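PDB 4R7F: uncharacterized protein from Parabacteroides merdae, which is of unknown function but has three immunoglobulin-like beta-sandwich domains, its N-terminal region probably related to the first domain of type 9 secretion system plug proteins. Local coordinates for residues G325-F328 against Y333-A336; V378-M383 against Y387-G392; I41-L46 against I129-C134. One frame throughout, in Å; residues are numbered along the deposited sequence. Where two conformers were deposited one is given.

Contact 1: residues G325-F328 against Y333-A336; sequences GYNF and YEKA
Tyr326 brings the edge of its ring against the face of Tyr333. This is a T-shaped pair, with centroids of the Tyr326 and Tyr333 rings 4.7 Å apart and planes at 76°. Tyr326 CD1 does the touching: it sits over the middle of the Tyr333 ring, 3.6 Å from Tyr333 CD2. This is the tightly packed part of the contact. The two tyrosines are a non-hydrogen-bonded pair of an antiparallel beta hairpin, so their side chains leave the same face of the sheet. Tyr326 CG is anti to the backbone N (chi1 -169°), whereas Tyr333 CG is anti to the carbonyl carbon (chi1 -71°). These different first torsions turn the side chains across each other at about a right angle, which puts the Tyr326 edge on the Tyr333 face. Both hydroxyls are held by backbone atoms, Tyr326 OH at Cys299 O and Tyr333 OH at Leu302 N. A leucine in place of Tyr333 would probably leave Tyr326 CD1 without a flat face to rest on and Leu302 N without its hydroxyl partner.

The rest is looser. Glu334 N donates to Gly325 O at 3.2 Å. A water completes the link: it accepts from Gly325 N at 3.1 Å and donates to Glu334 O at 2.6 Å. Gly325 itself is exposed. Beyond it, Asn327 ND2 lies 3.4 Å from Glu334 OE2. Both side chains also bond Thr330 in the turn, whose N donates to Asn327 OD1 and whose OG1 bonds Glu334 OE2.

Strand 325-327 is the outermost strand on its side of a five-stranded mixed sheet. Strand 332-340 lies between it and strand 290-298, where Tyr333 and Lys335 form backbone hydrogen bonds with Leu297 and Phe295.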
loop_
_atom_site.group_PDB
_atom_site.type_symbol
_atom_site.label_atom_id
_atom_site.label_comp_id
_atom_site.label_asym_id
_atom_site.label_seq_id
_atom_site.Cartn_x
_atom_site.Cartn_y
_atom_site.Cartn_z
ATOM N N GLY A 325 -34.198 -7.735 3.336
ATOM C CA GLY A 325 -35.623 -7.475 3.316
ATOM C C GLY A 325 -35.869 -6.059 3.741
ATOM O O GLY A 325 -35.022 -5.452 4.371
ATOM N N TYR A 326 -37.046 -5.546 3.423
ATOM C CA TYR A 326 -37.406 -4.170 3.800
ATOM C C TYR A 326 -38.539 -4.226 4.797
ATOM O O TYR A 326 -39.554 -4.868 4.584
ATOM C CB TYR A 326 -37.787 -3.329 2.583
ATOM C CG TYR A 326 -37.887 -1.864 2.909
ATOM C CD1 TYR A 326 -36.749 -1.072 2.993
ATOM C CD2 TYR A 326 -39.116 -1.277 3.180
ATOM C CE1 TYR A 326 -36.840 0.267 3.352
ATOM C CE2 TYR A 326 -39.212 0.054 3.530
ATOM C CZ TYR A 326 -38.077 0.820 3.629
ATOM O OH TYR A 326 -38.184 2.140 3.979
ATOM N N ASN A 327 -38.309 -3.600 5.933
ATOM C CA ASN A 327 -39.283 -3.474 6.963
ATOM C C ASN A 327 -40.128 -2.207 6.733
ATOM O O ASN A 327 -39.694 -1.096 7.035
ATOM C CB ASN A 327 -38.577 -3.403 8.321
ATOM C CG ASN A 327 -39.560 -3.360 9.478
ATOM O OD1 ASN A 327 -40.697 -2.938 9.323
ATOM N ND2 ASN A 327 -39.156 -3.872 10.588
ATOM N N PHE A 328 -41.353 -2.373 6.229
ATOM C CA PHE A 328 -42.226 -1.224 5.997
ATOM C C PHE A 328 -42.870 -0.669 7.254
ATOM O O PHE A 328 -43.473 0.364 7.194
ATOM C CB PHE A 328 -43.314 -1.572 4.992
ATOM C CG PHE A 328 -42.796 -1.828 3.618
ATOM C CD1 PHE A 328 -42.232 -3.057 3.298
ATOM C CD2 PHE A 328 -42.889 -0.848 2.633
ATOM C CE1 PHE A 328 -41.803 -3.306 2.012
ATOM C CE2 PHE A 328 -42.409 -1.080 1.349
ATOM C CZ PHE A 328 -41.857 -2.308 1.041
ATOM N N TYR A 333 -34.304 -1.112 5.736
ATOM C CA TYR A 333 -33.768 -2.425 5.374
ATOM C C TYR A 333 -33.163 -3.009 6.656
ATOM O O TYR A 333 -32.477 -2.306 7.385
ATOM C CB TYR A 333 -32.709 -2.275 4.280
ATOM C CG TYR A 333 -33.239 -1.902 2.892
ATOM C CD1 TYR A 333 -33.669 -2.883 2.010
ATOM C CD2 TYR A 333 -33.264 -0.600 2.462
ATOM C CE1 TYR A 333 -34.157 -2.577 0.767
ATOM C CE2 TYR A 333 -33.714 -0.269 1.204
ATOM C CZ TYR A 333 -34.161 -1.256 0.344
ATOM O OH TYR A 333 -34.621 -0.944 -0.938
ATOM N N GLU A 334 -33.442 -4.274 6.951
ATOM C CA GLU A 334 -32.960 -4.900 8.159
ATOM C C GLU A 334 -32.573 -6.338 7.930
ATOM O O GLU A 334 -33.222 -7.046 7.184
ATOM C CB GLU A 334 -34.020 -4.847 9.267
ATOM C CG GLU A 334 -34.295 -3.439 9.803
ATOM C CD GLU A 334 -35.244 -3.396 11.010
ATOM O OE1 GLU A 334 -35.111 -4.274 11.883
ATOM O OE2 GLU A 334 -36.093 -2.460 11.107
ATOM N N LYS A 335 -31.510 -6.759 8.606
ATOM C CA LYS A 335 -31.073 -8.132 8.582
ATOM C C LYS A 335 -30.323 -8.537 9.872
ATOM O O LYS A 335 -29.532 -7.758 10.448
ATOM C CB LYS A 335 -30.208 -8.381 7.334
ATOM C CG LYS A 335 -29.897 -9.854 7.071
ATOM C CD LYS A 335 -29.237 -10.061 5.713
ATOM C CE LYS A 335 -29.340 -11.490 5.230
ATOM N NZ LYS A 335 -30.591 -11.734 4.477
ATOM N N ALA A 336 -30.590 -9.777 10.293
ATOM C CA ALA A 336 -29.920 -10.433 11.433
ATOM C C ALA A 336 -28.990 -11.450 10.854
ATOM O O ALA A 336 -29.411 -12.244 10.026
ATOM C CB ALA A 336 -30.932 -11.148 12.317
HETATM O O HOH W 1 -33.117 -9.267 5.745
#

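Contact 2: residues V378-M383 against Y387-G392; sequences VYYRPM and YDRLIG
Val378, Tyr379 and Tyr380 pair antiparallel with Gly392, Leu390 and Arg389, with the register shifted by one residue. The shift is a classic beta bulge in the hairpin of strands 373-380 and 389-397: Ile391 and Gly392 both face Val378. Val378 O accepts from Ile391 N at 3.0 Å and, weakly, from Gly392 N at 3.4 Å. Val378 N donates to Gly392 O at 2.8 Å. Tyr380 and Arg389 exchange both of their backbone bonds.

Leu390 CD1 lies over one face of the Tyr379 ring, 3.9 Å from its centroid, in a CH-pi contact. Tyr379 OH goes on to Asn115, and both side chains also touch Ser136. The hairpin thus packs against strand 129-138, in the region related to the first domain of plug proteins.

On the face that carries Val378, Tyr380 and Arg389, the last two run alongside each other. Arg389 NH1 comes to the ring edge, 3.8 Å from Tyr380 CE2, while Arg389 NE makes a salt bridge to Glu139 OE2. Ile391 has CG1 between its backbone N and carbonyl carbon (chi1 62°). That places Ile391 CG2 3.7 Å from Tyr380 CB and Ile391 CG1 beside Val378 CG1.

Near the turn, Asp388 OD1 forms its salt bridge with Lys182. Arg381 NH1 stays 4.0 Å from Asp388 OD1, beyond a salt bridge, and Arg381 NE donates to Ala385 O.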
loop_
_atom_site.group_PDB
_atom_site.type_symbol
_atom_site.label_atom_id
_atom_site.label_comp_id
_atom_site.label_asym_id
_atom_site.label_seq_id
_atom_site.Cartn_x
_atom_site.Cartn_y
_atom_site.Cartn_z
ATOM N N VAL A 378 -4.258 -12.710 -15.725
ATOM C CA VAL A 378 -3.940 -12.923 -17.101
ATOM C C VAL A 378 -3.801 -14.428 -17.340
ATOM O O VAL A 378 -2.873 -15.024 -16.862
ATOM C CB VAL A 378 -2.614 -12.226 -17.451
ATOM C CG1 VAL A 378 -2.235 -12.522 -18.897
ATOM C CG2 VAL A 378 -2.713 -10.725 -17.215
ATOM N N TYR A 379 -4.729 -14.998 -18.099
ATOM C CA TYR A 379 -4.778 -16.400 -18.426
ATOM C C TYR A 379 -4.352 -16.605 -19.878
ATOM O O TYR A 379 -4.579 -15.743 -20.732
ATOM C CB TYR A 379 -6.204 -16.923 -18.268
ATOM C CG TYR A 379 -6.715 -16.850 -16.877
ATOM C CD1 TYR A 379 -6.512 -17.883 -15.990
ATOM C CD2 TYR A 379 -7.358 -15.730 -16.422
ATOM C CE1 TYR A 379 -6.995 -17.819 -14.693
ATOM C CE2 TYR A 379 -7.805 -15.641 -15.127
ATOM C CZ TYR A 379 -7.643 -16.686 -14.269
ATOM O OH TYR A 379 -8.087 -16.566 -12.956
ATOM N N TYR A 380 -3.737 -17.751 -20.164
ATOM C CA TYR A 380 -3.092 -17.941 -21.463
ATOM C C TYR A 380 -3.540 -19.249 -22.011
ATOM O O TYR A 380 -3.405 -20.276 -21.325
ATOM C CB TYR A 380 -1.572 -17.978 -21.317
ATOM C CG TYR A 380 -0.776 -18.447 -22.536
ATOM C CD1 TYR A 380 -0.862 -17.769 -23.747
ATOM C CD2 TYR A 380 0.167 -19.471 -22.443
ATOM C CE1 TYR A 380 -0.082 -18.131 -24.849
ATOM C CE2 TYR A 380 0.952 -19.857 -23.549
ATOM C CZ TYR A 380 0.810 -19.183 -24.753
ATOM O OH TYR A 380 1.539 -19.511 -25.876
ATOM N N ARG A 381 -4.067 -19.212 -23.241
ATOM C CA ARG A 381 -4.457 -20.435 -23.936
ATOM C C ARG A 381 -4.290 -20.422 -25.441
ATOM O O ARG A 381 -5.193 -20.026 -26.186
ATOM C CB ARG A 381 -5.867 -20.798 -23.603
ATOM C CG ARG A 381 -6.160 -22.205 -24.045
ATOM C CD ARG A 381 -7.330 -22.726 -23.306
ATOM N NE ARG A 381 -7.809 -23.920 -23.940
ATOM C CZ ARG A 381 -8.942 -24.514 -23.596
ATOM N NH1 ARG A 381 -9.685 -24.034 -22.598
ATOM N NH2 ARG A 381 -9.314 -25.600 -24.243
ATOM N N PRO A 382 -3.133 -20.887 -25.902
ATOM C CA PRO A 382 -2.873 -20.937 -27.351
ATOM C C PRO A 382 -3.655 -22.080 -27.999
ATOM O O PRO A 382 -4.117 -22.959 -27.280
ATOM C CB PRO A 382 -1.368 -21.214 -27.413
ATOM C CG PRO A 382 -1.099 -22.059 -26.197
ATOM C CD PRO A 382 -2.095 -21.589 -25.125
HETATM N N MSE A 383 -3.818 -22.048 -29.324
HETATM C CA MSE A 383 -4.597 -23.091 -30.013
HETATM C C MSE A 383 -4.032 -24.451 -29.659
HETATM O O MSE A 383 -2.830 -24.649 -29.499
HETATM C CB MSE A 383 -4.741 -22.842 -31.526
HETATM C CG MSE A 383 -6.106 -22.219 -31.882
HETATM SE SE MSE A 383 -7.611 -23.463 -31.539
HETATM C CE MSE A 383 -7.001 -25.050 -32.544
ATOM N N TYR A 387 -6.187 -26.279 -21.536
ATOM C CA TYR A 387 -6.604 -25.552 -20.326
ATOM C C TYR A 387 -5.988 -24.156 -20.264
ATOM O O TYR A 387 -5.025 -23.851 -20.974
ATOM C CB TYR A 387 -6.268 -26.333 -19.052
ATOM C CG TYR A 387 -4.811 -26.309 -18.678
ATOM C CD1 TYR A 387 -3.873 -27.064 -19.395
ATOM C CD2 TYR A 387 -4.351 -25.496 -17.645
ATOM C CE1 TYR A 387 -2.510 -27.011 -19.086
ATOM C CE2 TYR A 387 -2.991 -25.449 -17.315
ATOM C CZ TYR A 387 -2.078 -26.213 -18.031
ATOM O OH TYR A 387 -0.740 -26.186 -17.699
ATOM N N ASP A 388 -6.591 -23.314 -19.430
ATOM C CA ASP A 388 -6.164 -21.945 -19.239
ATOM C C ASP A 388 -5.111 -21.884 -18.134
ATOM O O ASP A 388 -5.413 -22.116 -16.954
ATOM C CB ASP A 388 -7.334 -21.072 -18.813
ATOM C CG ASP A 388 -8.308 -20.771 -19.940
ATOM O OD1 ASP A 388 -7.902 -20.721 -21.110
ATOM O OD2 ASP A 388 -9.500 -20.543 -19.644
ATOM N N ARG A 389 -3.888 -21.537 -18.531
ATOM C CA ARG A 389 -2.818 -21.214 -17.586
ATOM C C ARG A 389 -2.959 -19.804 -17.102
ATOM O O ARG A 389 -3.397 -18.919 -17.851
ATOM C CB ARG A 389 -1.456 -21.371 -18.245
ATOM C CG ARG A 389 -1.133 -22.815 -18.587
ATOM C CD ARG A 389 -0.042 -22.904 -19.634
ATOM N NE ARG A 389 1.249 -22.470 -19.098
ATOM C CZ ARG A 389 2.335 -22.293 -19.847
ATOM N NH1 ARG A 389 2.269 -22.455 -21.154
ATOM N NH2 ARG A 389 3.487 -21.925 -19.309
ATOM N N LEU A 390 -2.577 -19.603 -15.851
ATOM C CA LEU A 390 -2.557 -18.306 -15.268
ATOM C C LEU A 390 -1.093 -17.864 -15.250
ATOM O O LEU A 390 -0.313 -18.348 -14.438
ATOM C CB LEU A 390 -3.162 -18.387 -13.865
ATOM C CG LEU A 390 -3.136 -17.124 -13.013
ATOM C CD1 LEU A 390 -3.810 -16.009 -13.770
ATOM C CD2 LEU A 390 -3.788 -17.295 -11.645
ATOM N N ILE A 391 -0.735 -16.959 -16.153
ATOM C CA ILE A 391 0.649 -16.595 -16.399
ATOM C C ILE A 391 1.057 -15.265 -15.772
ATOM O O ILE A 391 2.226 -14.891 -15.752
ATOM C CB ILE A 391 0.979 -16.599 -17.912
ATOM C CG1 ILE A 391 0.162 -15.593 -18.716
ATOM C CG2 ILE A 391 0.840 -18.000 -18.487
ATOM C CD1 ILE A 391 0.767 -15.286 -20.075
ATOM N N GLY A 392 0.084 -14.550 -15.244
ATOM C CA GLY A 392 0.355 -13.335 -14.521
ATOM C C GLY A 392 -0.830 -12.875 -13.712
ATOM O O GLY A 392 -2.002 -13.061 -14.109
HETATM O O HOH W 2 -2.522 -22.847 -21.878
#

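Contact 3: residues I41-L46 against I129-C134; sequences INFDGL and IIFTAC
Asp44 OD2, next in the chain to the Phe43 that meets Phe131, is gripped by Lys340 NZ in a salt bridge and by Tyr290 OH in a hydrogen bond. Nothing polar of this kind passes between the two segments. Ile41 and Phe43 spend their backbone bonds within their own sheet, on Leu101 and Tyr99, and turn their side chains toward Phe131 and Ala133.

The two strands run roughly antiparallel in different sheets, with segment axes 9.2 Å apart at the closest. This is face-to-face packing across a beta sandwich, in the region related to the first domain of type 9 secretion system plug proteins.

Phe131 presents its edge to the face of Phe43, the Phe43 and Phe131 ring centroids lying 4.8 Å apart with planes at 63°. Phe131 CE2 lies over the middle of the Phe43 ring, and Phe131 CZ is 3.6 Å from Phe43 CD1. The two side chains cross at about a right angle. Tyr99 stacks with Phe43 as well.

Ile41 divides its branches between two partners. Ile41 CG2 touches Phe131 CZ at 4.0 Å, and Ile41 CG1 meets Ala133 CB at 3.8 Å. Ile14 and Leu17 also pack on Phe131.

All four touching residues are buried and apolar, so the two sheets are held together here by shape and the exclusion of water, with no hydrogen bond between the segments to fix their register.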
loop_
_atom_site.group_PDB
_atom_site.type_symbol
_atom_site.label_atom_id
_atom_site.label_comp_id
_atom_site.label_asym_id
_atom_site.label_seq_id
_atom_site.Cartn_x
_atom_site.Cartn_y
_atom_site.Cartn_z
ATOM N N ILE A 41 -7.535 -22.434 3.821
ATOM C CA ILE A 41 -8.966 -22.487 3.897
ATOM C C ILE A 41 -9.328 -22.730 5.344
ATOM O O ILE A 41 -8.994 -23.734 5.913
ATOM C CB ILE A 41 -9.536 -23.596 3.013
ATOM C CG1 ILE A 41 -9.384 -23.202 1.549
ATOM C CG2 ILE A 41 -10.994 -23.824 3.359
ATOM C CD1 ILE A 41 -9.180 -24.361 0.619
ATOM N N ASN A 42 -10.030 -21.780 5.923
ATOM C CA ASN A 42 -10.410 -21.802 7.313
ATOM C C ASN A 42 -11.950 -21.631 7.477
ATOM O O ASN A 42 -12.588 -20.786 6.834
ATOM C CB ASN A 42 -9.665 -20.673 8.000
ATOM C CG ASN A 42 -9.617 -20.840 9.496
ATOM O OD1 ASN A 42 -10.638 -20.790 10.184
ATOM N ND2 ASN A 42 -8.432 -21.070 10.004
ATOM N N PHE A 43 -12.546 -22.415 8.353
ATOM C CA PHE A 43 -13.969 -22.377 8.524
ATOM C C PHE A 43 -14.353 -23.018 9.822
ATOM O O PHE A 43 -13.573 -23.781 10.366
ATOM C CB PHE A 43 -14.663 -23.097 7.353
ATOM C CG PHE A 43 -14.439 -24.575 7.305
ATOM C CD1 PHE A 43 -13.360 -25.095 6.633
ATOM C CD2 PHE A 43 -15.333 -25.450 7.904
ATOM C CE1 PHE A 43 -13.161 -26.475 6.559
ATOM C CE2 PHE A 43 -15.142 -26.833 7.840
ATOM C CZ PHE A 43 -14.055 -27.347 7.159
ATOM N N ASP A 44 -15.556 -22.713 10.308
ATOM C CA ASP A 44 -16.086 -23.354 11.490
ATOM C C ASP A 44 -17.233 -24.280 11.118
ATOM O O ASP A 44 -18.010 -23.976 10.241
ATOM C CB ASP A 44 -16.607 -22.321 12.475
ATOM C CG ASP A 44 -15.521 -21.491 13.093
ATOM O OD1 ASP A 44 -14.356 -21.931 13.155
ATOM O OD2 ASP A 44 -15.858 -20.368 13.516
ATOM N N GLY A 45 -17.344 -25.409 11.808
ATOM C CA GLY A 45 -18.586 -26.188 11.840
ATOM C C GLY A 45 -19.312 -26.000 13.178
ATOM O O GLY A 45 -18.736 -26.222 14.251
ATOM N N LEU A 46 -20.575 -25.583 13.142
ATOM C CA LEU A 46 -21.323 -25.335 14.392
ATOM C C LEU A 46 -21.930 -26.633 14.955
ATOM O O LEU A 46 -22.208 -27.574 14.203
ATOM C CB LEU A 46 -22.434 -24.307 14.160
ATOM C CG LEU A 46 -22.063 -22.910 13.643
ATOM C CD1 LEU A 46 -23.069 -21.905 14.156
ATOM C CD2 LEU A 46 -20.683 -22.435 14.034
ATOM N N ILE A 129 -22.239 -31.214 -1.442
ATOM C CA ILE A 129 -21.155 -30.268 -1.226
ATOM C C ILE A 129 -21.641 -29.214 -0.243
ATOM O O ILE A 129 -22.669 -28.563 -0.498
ATOM C CB ILE A 129 -20.726 -29.549 -2.528
ATOM C CG1 ILE A 129 -20.235 -30.548 -3.593
ATOM C CG2 ILE A 129 -19.636 -28.529 -2.233
ATOM C CD1 ILE A 129 -19.258 -31.578 -3.075
ATOM N N ILE A 130 -20.901 -29.048 0.866
ATOM C CA ILE A 130 -21.257 -28.060 1.869
ATOM C C ILE A 130 -20.664 -26.663 1.674
ATOM O O ILE A 130 -21.231 -25.684 2.173
ATOM C CB ILE A 130 -20.946 -28.530 3.312
ATOM C CG1 ILE A 130 -19.463 -28.743 3.541
ATOM C CG2 ILE A 130 -21.743 -29.787 3.638
ATOM C CD1 ILE A 130 -19.164 -29.087 4.976
ATOM N N PHE A 131 -19.499 -26.576 1.034
ATOM C CA PHE A 131 -18.969 -25.302 0.553
ATOM C C PHE A 131 -17.930 -25.532 -0.524
ATOM O O PHE A 131 -17.390 -26.607 -0.647
ATOM C CB PHE A 131 -18.418 -24.455 1.691
ATOM C CG PHE A 131 -17.078 -24.896 2.230
ATOM C CD1 PHE A 131 -15.906 -24.573 1.565
ATOM C CD2 PHE A 131 -16.992 -25.557 3.444
ATOM C CE1 PHE A 131 -14.671 -24.925 2.070
ATOM C CE2 PHE A 131 -15.758 -25.915 3.965
ATOM C CZ PHE A 131 -14.602 -25.607 3.282
ATOM N N THR A 132 -17.704 -24.499 -1.306
ATOM C CA THR A 132 -16.634 -24.405 -2.275
ATOM C C THR A 132 -15.717 -23.241 -1.874
ATOM O O THR A 132 -16.190 -22.167 -1.530
ATOM C CB THR A 132 -17.266 -24.157 -3.642
ATOM O OG1 THR A 132 -18.157 -25.231 -3.901
ATOM C CG2 THR A 132 -16.249 -24.109 -4.735
ATOM N N ALA A 133 -14.409 -23.473 -1.856
ATOM C CA ALA A 133 -13.426 -22.408 -1.660
ATOM C C ALA A 133 -12.529 -22.310 -2.874
ATOM O O ALA A 133 -12.004 -23.307 -3.347
ATOM C CB ALA A 133 -12.600 -22.657 -0.442
ATOM N N CYS A 134 -12.388 -21.097 -3.400
ATOM C CA CYS A 134 -11.749 -20.874 -4.693
ATOM C C CYS A 134 -10.496 -20.001 -4.546
ATOM O O CYS A 134 -10.523 -18.993 -3.836
ATOM C CB CYS A 134 -12.727 -20.156 -5.629
ATOM S SG CYS A 134 -14.022 -21.173 -6.331
#

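In the fold
Contact 1 is a surface contact, while contacts 2 and 3 are buried. Contacts 1 and 2 each join neighbouring strands of one hairpin; in contact 2 a ladder of backbone bonds with a bulge sets the register, while contact 1 has a single direct backbone bond. Contact 3 joins two sheets across a sandwich, and its segments are 83 residues apart in the chain. Its chemistry is wholly apolar; contacts 1 and 2 mix ring packing with polar groups and a bridging water each. Contact 3 lies on strand 129-138, and contact 2 packs against its later part. Contacts 1 and 2 lie on opposite sides of the chain's centre, their own centres 44 Å apart.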